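Local coordinates for MetRS related protein (Pyrococcus horikoshii, PDB 2CWP), which probably binds tRNA through an OB-fold domain related to that of methionyl-tRNA synthetases, and so may assist in charging tRNA(Met) with methionine, at residues R46-G51 against F66-N71; L88-T91 against K95-L98. All coordinates share one frame; numbering follows the deposited sequence.

How the interactions relate
Both contacts belong to the one putative tRNA-binding domain of OB type, and they follow one another along the chain: R46-G51 and F66-N71 of interaction 1 are complete before the hairpin of interaction 2 begins at L88. Interaction 1 lies near the centre of the molecule, where strands 45-50 and 65-69 of the curled antiparallel sheet face each other through its hydrophobic interior. Interaction 2 sits at the surface, its centre about 15 Å from the centre of interaction 1, and forms a small two-strand sheet of its own, 89-90 with 96-97. The two meet where F66 CZ packs 3.8 Å from L98 CD1, which joins the peripheral hairpin to strand 65-69.

Interaction 1: R46-G51 against F66-N71; sequences RTIVTG and FIFVVN
Strands 45-50 and 65-69 confront each other across the interior of an OB-fold barrel without any backbone pairing, the nearest CA atoms, R46 CA with V70 CA and I48 CA with F68 CA, lying 8.8 Å apart. Each is bonded to other strands of the curled sheet: R46, I48 and T50 pair with strand 35-40, while F66 pairs with G20 of strand 17-27. The gap is crossed by side chains, from I48 to F68 and from R46 to V70, where the arginine reaches a backbone carbonyl.

In the buried middle, I48 reaches F68 with the end of its longer branch. Its CG1 is turned away from the carbonyl carbon (chi1 -69°) and the chain then runs on extended, bringing CD1 to 3.3 Å from F68 CD2. The methyl comes in at an oblique slant to the ring, with F68 CE2 further off at 3.9 Å from I48 CD1. The shorter branch stays at the margin, I48 CG2 being 4.2 Å from F68 CD2. Around this pair L37 and V39 of strand 35-40, V22 and L86 also touch F68, and F41 meets its ring edge-to-face, so F68 is surrounded by aliphatic and aromatic groups from several strands and a loop.

At the end of the contact beyond this apolar pair, R46 extends a partly exposed side chain to V70, just past the end of strand 65-69. The R46 side chain, bent at chi3 (63°), crosses that of V70 at about a right angle, and NH1 passes close to V70 CB. E44 adds a weak, long ion pair to the same nitrogen. The polar link across the two segments is itself weak: R46 NH1 donates to V70 O over 2.8 Å, but the N-H...O angle is only 129°.

Interaction 2: L88-T91 against K95-L98; sequences LAET and KVYL
Three backbone hydrogen bonds join L88-T91 to K95-L98. A89 and Y97 form an antiparallel hydrogen-bonded pair, in which A89 N gives to Y97 O at 3.1 Å, within the carbonyl plane. Y97 N returns a bond to A89 O, 2.9 Å, from a position tilted 30° from the A89 carbonyl plane. Nearer the turn, T91 N donates to K95 O at 3.0 Å. E90 and V96 make the non-hydrogen-bonded pair between them, where CA-H...O contacts supplement the amide bonds; the shorter runs from E90 CA to K95 O, 3.2 Å.

Apolar contacts occupy both faces. On the face of E90 and V96, the two methyls of V96 are shared out: CG1 presses tightly on L88 CD2 at 3.4 Å, whereas CG2 touches both L88 CD1 and the aliphatic CG of E90, each at 4.0 Å. L88 crosses V96 at about a right angle. On the other face A89 lies beside Y97, CB to CB 4.3 Å, and T91 CG2 approaches Y97 CE1 obliquely at 4.1 Å.

Polar contacts of side chains complete the account. At the turn, T91 OG1, with chi1 at 46°, is held between its own N and carbonyl carbon, alongside K95 CB, and is hydrogen-bonded to D93, whose OD1 also accepts from K95 N. On strand 96-97 the V96 amide donates to OE1 of Q55, a residue of a neighbouring loop. Three intervening residues and antiparallel bonding make this a short, partly exposed beta hairpin at the surface of an OB-type domain that probably binds tRNA.

Interaction 1: R46-G51 against F66-N71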
loop_
_atom_site.group_PDB
_atom_site.type_symbol
_atom_site.label_atom_id
_atom_site.label_comp_id
_atom_site.label_asym_id
_atom_site.label_seq_id
_atom_site.Cartn_x
_atom_site.Cartn_y
_atom_site.Cartn_z
ATOM N N ARG A 46 -1.950 8.712 -6.064
ATOM C CA ARG A 46 -0.542 8.359 -5.949
ATOM C C ARG A 46 -0.243 7.022 -6.605
ATOM O O ARG A 46 -1.115 6.160 -6.724
ATOM C CB ARG A 46 -0.135 8.316 -4.481
ATOM C CG ARG A 46 -0.746 9.434 -3.685
ATOM C CD ARG A 46 -0.052 9.629 -2.363
ATOM N NE ARG A 46 1.336 10.026 -2.549
ATOM C CZ ARG A 46 2.104 10.481 -1.571
ATOM N NH1 ARG A 46 1.602 10.595 -0.348
ATOM N NH2 ARG A 46 3.365 10.819 -1.812
ATOM N N THR A 47 0.997 6.866 -7.041
ATOM C CA THR A 47 1.435 5.638 -7.673
ATOM C C THR A 47 2.199 4.879 -6.622
ATOM O O THR A 47 3.173 5.385 -6.059
ATOM C CB THR A 47 2.348 5.924 -8.878
ATOM O OG1 THR A 47 1.595 6.639 -9.866
ATOM C CG2 THR A 47 2.877 4.624 -9.486
ATOM N N ILE A 48 1.746 3.661 -6.349
ATOM C CA ILE A 48 2.379 2.843 -5.335
ATOM C C ILE A 48 2.694 1.443 -5.825
ATOM O O ILE A 48 1.832 0.748 -6.362
ATOM C CB ILE A 48 1.480 2.758 -4.077
ATOM C CG1 ILE A 48 1.433 4.135 -3.403
ATOM C CG2 ILE A 48 1.992 1.669 -3.126
ATOM C CD1 ILE A 48 0.484 4.236 -2.229
ATOM N N VAL A 49 3.942 1.036 -5.624
ATOM C CA VAL A 49 4.389 -0.285 -6.021
ATOM C C VAL A 49 4.399 -1.246 -4.821
ATOM O O VAL A 49 4.807 -0.877 -3.719
ATOM C CB VAL A 49 5.810 -0.208 -6.635
ATOM C CG1 VAL A 49 6.287 -1.596 -7.041
ATOM C CG2 VAL A 49 5.805 0.735 -7.839
ATOM N N THR A 50 3.928 -2.469 -5.046
ATOM C CA THR A 50 3.913 -3.516 -4.021
ATOM C C THR A 50 4.447 -4.777 -4.709
ATOM O O THR A 50 4.180 -4.996 -5.887
ATOM C CB THR A 50 2.476 -3.772 -3.480
ATOM O OG1 THR A 50 2.515 -4.783 -2.468
ATOM C CG2 THR A 50 1.555 -4.225 -4.603
ATOM N N GLY A 51 5.205 -5.604 -3.994
ATOM C CA GLY A 51 5.761 -6.796 -4.617
ATOM C C GLY A 51 5.173 -8.102 -4.117
ATOM O O GLY A 51 5.896 -8.973 -3.649
ATOM N N PHE A 66 -7.406 0.100 1.039
ATOM C CA PHE A 66 -6.381 -0.475 1.906
ATOM C C PHE A 66 -5.644 0.635 2.655
ATOM O O PHE A 66 -5.824 1.824 2.369
ATOM C CB PHE A 66 -5.334 -1.254 1.103
ATOM C CG PHE A 66 -5.895 -2.379 0.305
ATOM C CD1 PHE A 66 -6.220 -2.199 -1.037
ATOM C CD2 PHE A 66 -6.127 -3.614 0.896
ATOM C CE1 PHE A 66 -6.774 -3.247 -1.787
ATOM C CE2 PHE A 66 -6.680 -4.666 0.157
ATOM C CZ PHE A 66 -7.004 -4.481 -1.186
ATOM N N ILE A 67 -4.805 0.219 3.598
ATOM C CA ILE A 67 -4.001 1.139 4.376
ATOM C C ILE A 67 -2.697 1.348 3.622
ATOM O O ILE A 67 -2.097 0.388 3.144
ATOM C CB ILE A 67 -3.648 0.547 5.717
ATOM C CG1 ILE A 67 -4.925 0.129 6.447
ATOM C CG2 ILE A 67 -2.805 1.543 6.496
ATOM C CD1 ILE A 67 -4.653 -0.786 7.647
ATOM N N PHE A 68 -2.256 2.590 3.520
ATOM C CA PHE A 68 -1.009 2.904 2.826
ATOM C C PHE A 68 -0.209 3.914 3.648
ATOM O O PHE A 68 -0.792 4.857 4.203
ATOM C CB PHE A 68 -1.278 3.559 1.454
ATOM C CG PHE A 68 -1.986 2.677 0.456
ATOM C CD1 PHE A 68 -3.373 2.582 0.449
ATOM C CD2 PHE A 68 -1.256 1.993 -0.520
ATOM C CE1 PHE A 68 -4.044 1.818 -0.529
ATOM C CE2 PHE A 68 -1.903 1.231 -1.496
ATOM C CZ PHE A 68 -3.303 1.144 -1.503
ATOM N N VAL A 69 1.108 3.716 3.741
ATOM C CA VAL A 69 1.978 4.679 4.426
ATOM C C VAL A 69 2.290 5.665 3.295
ATOM O O VAL A 69 2.855 5.252 2.283
ATOM C CB VAL A 69 3.319 4.070 4.857
ATOM C CG1 VAL A 69 4.059 5.070 5.713
ATOM C CG2 VAL A 69 3.115 2.792 5.602
ATOM N N VAL A 70 1.953 6.944 3.470
ATOM C CA VAL A 70 2.140 7.948 2.420
ATOM C C VAL A 70 3.185 9.068 2.583
ATOM O O VAL A 70 3.333 9.905 1.681
ATOM C CB VAL A 70 0.797 8.642 2.092
ATOM C CG1 VAL A 70 -0.244 7.601 1.683
ATOM C CG2 VAL A 70 0.311 9.447 3.299
ATOM N N ASN A 71 3.897 9.110 3.705
ATOM C CA ASN A 71 4.900 10.158 3.883
ATOM C C ASN A 71 6.304 9.581 3.951
ATOM O O ASN A 71 7.129 10.029 4.742
ATOM C CB ASN A 71 4.599 11.015 5.136
ATOM C CG ASN A 71 4.825 10.267 6.452
ATOM O OD1 ASN A 71 4.658 9.049 6.537
ATOM N ND2 ASN A 71 5.181 11.013 7.493
#

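Interaction 2: L88-T91 against K95-L98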
loop_
_atom_site.group_PDB
_atom_site.type_symbol
_atom_site.label_atom_id
_atom_site.label_comp_id
_atom_site.label_asym_id
_atom_site.label_seq_id
_atom_site.Cartn_x
_atom_site.Cartn_y
_atom_site.Cartn_z
ATOM N N LEU A 88 0.144 -4.637 4.715
ATOM C CA LEU A 88 -0.496 -5.945 4.731
ATOM C C LEU A 88 0.007 -6.788 5.884
ATOM O O LEU A 88 0.912 -6.365 6.617
ATOM C CB LEU A 88 -0.244 -6.680 3.418
ATOM C CG LEU A 88 1.144 -6.624 2.788
ATOM C CD1 LEU A 88 2.155 -7.420 3.591
ATOM C CD2 LEU A 88 1.018 -7.172 1.381
ATOM N N ALA A 89 -0.597 -7.965 6.062
ATOM C CA ALA A 89 -0.186 -8.889 7.117
ATOM C C ALA A 89 0.721 -9.925 6.478
ATOM O O ALA A 89 0.560 -10.254 5.307
ATOM C CB ALA A 89 -1.400 -9.581 7.737
ATOM N N GLU A 90 1.680 -10.435 7.242
ATOM C CA GLU A 90 2.592 -11.443 6.727
ATOM C C GLU A 90 3.067 -12.330 7.857
ATOM O O GLU A 90 3.600 -11.837 8.842
ATOM C CB GLU A 90 3.807 -10.789 6.058
ATOM C CG GLU A 90 4.790 -11.805 5.492
ATOM C CD GLU A 90 6.033 -11.170 4.863
ATOM O OE1 GLU A 90 6.948 -11.928 4.475
ATOM O OE2 GLU A 90 6.097 -9.931 4.755
ATOM N N THR A 91 2.851 -13.635 7.727
ATOM C CA THR A 91 3.298 -14.563 8.754
ATOM C C THR A 91 4.766 -14.910 8.537
ATOM O O THR A 91 5.324 -14.714 7.455
ATOM C CB THR A 91 2.465 -15.867 8.765
ATOM O OG1 THR A 91 2.314 -16.355 7.425
ATOM C CG2 THR A 91 1.105 -15.622 9.383
ATOM N N LYS A 95 3.996 -16.045 4.125
ATOM C CA LYS A 95 2.694 -15.904 3.485
ATOM C C LYS A 95 2.124 -14.500 3.727
ATOM O O LYS A 95 2.075 -14.015 4.860
ATOM C CB LYS A 95 1.719 -16.971 4.001
ATOM C CG LYS A 95 0.329 -16.876 3.384
ATOM C CD LYS A 95 -0.521 -18.111 3.686
ATOM C CE LYS A 95 -1.891 -18.018 3.014
ATOM N NZ LYS A 95 -1.806 -17.925 1.522
ATOM N N VAL A 96 1.705 -13.848 2.651
ATOM C CA VAL A 96 1.138 -12.502 2.718
ATOM C C VAL A 96 -0.392 -12.521 2.636
ATOM O O VAL A 96 -0.963 -13.338 1.924
ATOM C CB VAL A 96 1.708 -11.632 1.563
ATOM C CG1 VAL A 96 0.742 -10.544 1.192
ATOM C CG2 VAL A 96 3.023 -11.011 1.990
ATOM N N TYR A 97 -1.045 -11.615 3.364
ATOM C CA TYR A 97 -2.512 -11.511 3.364
ATOM C C TYR A 97 -2.957 -10.048 3.231
ATOM O O TYR A 97 -2.435 -9.165 3.917
ATOM C CB TYR A 97 -3.122 -12.021 4.670
ATOM C CG TYR A 97 -2.813 -13.441 5.068
ATOM C CD1 TYR A 97 -1.641 -13.757 5.756
ATOM C CD2 TYR A 97 -3.725 -14.463 4.815
ATOM C CE1 TYR A 97 -1.390 -15.055 6.196
ATOM C CE2 TYR A 97 -3.478 -15.777 5.249
ATOM C CZ TYR A 97 -2.312 -16.055 5.937
ATOM O OH TYR A 97 -2.068 -17.337 6.358
ATOM N N LEU A 98 -3.933 -9.781 2.375
ATOM C CA LEU A 98 -4.406 -8.408 2.256
ATOM C C LEU A 98 -5.207 -8.053 3.501
ATOM O O LEU A 98 -5.783 -8.923 4.157
ATOM C CB LEU A 98 -5.317 -8.232 1.035
ATOM C CG LEU A 98 -4.654 -8.343 -0.336
ATOM C CD1 LEU A 98 -5.694 -8.074 -1.411
ATOM C CD2 LEU A 98 -3.495 -7.350 -0.431
#